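Local atomic coordinates of tapirin (Caldicellulosiruptor hydrothermalis, PDB entry 6N2C), a protein that probably binds cellulose through its beta-helical C-terminal domain, helping cells of this extreme thermophile adhere to plant biomass. Residues L188-I194 against M207-I213. Residues are numbered along the deposited sequence; the frame is centred on the assembly and turned at random.
Sequences LFSSDKI and MYSSSDI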
# COMPACT_ATOMS: atom_id res chain seq x y z
N LEU A 188 0.93 11.17 -13.43
CA LEU A 188 2.40 10.82 -13.46
C LEU A 188 2.49 9.37 -13.90
O LEU A 188 1.80 8.45 -13.37
CB LEU A 188 3.10 11.06 -12.07
CG LEU A 188 2.92 12.44 -11.50
CD1 LEU A 188 3.43 12.44 -10.08
CD2 LEU A 188 3.59 13.50 -12.30
N PHE A 189 3.37 9.13 -14.89
CA PHE A 189 3.63 7.74 -15.36
C PHE A 189 5.09 7.62 -15.67
O PHE A 189 5.65 8.50 -16.33
CB PHE A 189 2.87 7.53 -16.62
CG PHE A 189 3.08 6.21 -17.23
CD1 PHE A 189 4.24 5.97 -17.99
CD2 PHE A 189 2.12 5.24 -17.18
CE1 PHE A 189 4.41 4.73 -18.66
CE2 PHE A 189 2.31 3.98 -17.82
CZ PHE A 189 3.47 3.71 -18.50
N SER A 190 5.71 6.52 -15.19
CA SER A 190 7.06 6.24 -15.66
C SER A 190 7.21 4.76 -15.93
O SER A 190 6.76 3.97 -15.09
CB SER A 190 8.11 6.67 -14.62
OG SER A 190 9.43 6.28 -15.06
N SER A 191 7.87 4.39 -17.04
CA SER A 191 8.28 3.03 -17.23
C SER A 191 9.54 2.67 -16.52
O SER A 191 9.99 1.53 -16.70
CB SER A 191 8.41 2.67 -18.67
OG SER A 191 7.25 2.92 -19.38
N ASP A 192 10.09 3.59 -15.76
CA ASP A 192 11.18 3.23 -14.81
C ASP A 192 10.85 3.72 -13.44
O ASP A 192 9.85 3.25 -12.90
CB ASP A 192 12.49 3.70 -15.43
CG ASP A 192 13.75 3.10 -14.73
OD1 ASP A 192 13.64 2.26 -13.87
OD2 ASP A 192 14.84 3.39 -15.24
N LYS A 193 11.60 4.63 -12.85
CA LYS A 193 11.35 5.10 -11.50
C LYS A 193 10.63 6.42 -11.42
O LYS A 193 10.65 7.17 -12.38
CB LYS A 193 12.67 5.34 -10.76
CG LYS A 193 13.38 4.02 -10.40
CD LYS A 193 14.84 4.31 -10.03
CE LYS A 193 15.75 3.07 -10.19
NZ LYS A 193 15.19 1.82 -9.60
N ILE A 194 10.03 6.69 -10.27
CA ILE A 194 9.57 8.01 -9.93
C ILE A 194 10.29 8.46 -8.67
O ILE A 194 10.11 7.86 -7.65
CB ILE A 194 8.09 8.19 -9.76
CG1 ILE A 194 7.37 7.79 -11.06
CG2 ILE A 194 7.76 9.64 -9.49
CD1 ILE A 194 5.84 7.89 -10.92
N MET A 207 -1.56 7.09 -10.84
CA MET A 207 -0.13 7.21 -10.97
C MET A 207 0.44 5.82 -11.14
O MET A 207 -0.09 4.87 -10.54
CB MET A 207 0.48 7.85 -9.67
CG MET A 207 1.99 7.80 -9.62
SD MET A 207 2.75 8.77 -8.20
CE MET A 207 1.17 9.26 -7.48
N TYR A 208 1.31 5.67 -12.13
CA TYR A 208 1.94 4.42 -12.40
C TYR A 208 3.46 4.58 -12.45
O TYR A 208 4.02 5.53 -13.02
CB TYR A 208 1.51 3.85 -13.79
CG TYR A 208 2.27 2.62 -14.28
CD1 TYR A 208 3.48 2.71 -15.00
CD2 TYR A 208 1.76 1.39 -14.12
CE1 TYR A 208 4.16 1.57 -15.35
CE2 TYR A 208 2.42 0.25 -14.51
CZ TYR A 208 3.62 0.37 -15.17
OH TYR A 208 4.29 -0.77 -15.59
N SER A 209 4.17 3.58 -11.89
CA SER A 209 5.60 3.48 -12.11
C SER A 209 5.92 2.04 -12.30
O SER A 209 5.27 1.16 -11.71
CB SER A 209 6.31 4.03 -10.86
OG SER A 209 7.67 4.23 -11.10
N SER A 210 6.97 1.73 -13.07
CA SER A 210 7.36 0.36 -13.21
C SER A 210 8.33 0.01 -12.04
O SER A 210 8.10 -0.97 -11.31
CB SER A 210 8.05 0.14 -14.59
OG SER A 210 8.52 -1.23 -14.64
N SER A 211 9.38 0.82 -11.87
CA SER A 211 10.28 0.61 -10.78
C SER A 211 9.89 1.49 -9.61
O SER A 211 8.76 2.03 -9.59
CB SER A 211 11.75 0.74 -11.29
OG SER A 211 12.66 0.53 -10.20
N ASP A 212 10.75 1.65 -8.63
CA ASP A 212 10.34 2.21 -7.35
C ASP A 212 9.80 3.63 -7.44
O ASP A 212 10.29 4.47 -8.22
CB ASP A 212 11.50 2.31 -6.39
CG ASP A 212 12.10 0.97 -6.03
OD1 ASP A 212 11.44 -0.06 -6.03
OD2 ASP A 212 13.34 0.94 -5.82
N ILE A 213 8.85 3.93 -6.60
CA ILE A 213 8.48 5.32 -6.34
C ILE A 213 9.11 5.69 -5.00
O ILE A 213 8.88 4.98 -4.01
CB ILE A 213 6.99 5.52 -6.26
CG1 ILE A 213 6.34 5.14 -7.58
CG2 ILE A 213 6.71 6.94 -5.83
CD1 ILE A 213 4.82 5.30 -7.62
O HOH W 1 8.90 -0.87 -17.73
O HOH W 2 14.73 3.19 -6.99
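F189 and Y208 lie side by side on the outer face of two parallel strands, their rings nearly parallel but slid apart so that they barely overlap. The planes are only 18° from parallel; Y208 CD1 rides over one face of the F189 ring, near its rim, 3.3 Å from F189 CE2. Both rings have CG anti to the backbone N (chi1 178° and 171°), which sends them the same way off the strand and lets flat, wide side chains nest where the short strands' axes approach to 4.7 Å. With an alanine at F189, the Y208 ring would probably lose the neighbour packed beside it and be freer to turn. These are neighbouring coils of a parallel beta-helix, each strand followed by a turn into the next face. At the turn, S190 OG accepts from D192 N in an ST turn that ties the bend, and also pairs with G539 O; small S210 fits its CB against S191 O. D192 O points at the next coil, where S211 N meets it at 2.7 Å from above the carbonyl plane. In one of its two conformers, K193 bends at chi4 and brings NZ 2.9 Å from S211 OG; a water links NZ to D212 OD2, while D212 OD1 takes a hydrogen bond from S238 N. Inside the coil, branched I194 lays its CD1 into the hollow between M207 CG, 4.1 Å away, and S209 CB, while its CB rests against I213 CG1; slender M207 runs beside L188, M207 SD to L188 CD1 4.2 Å.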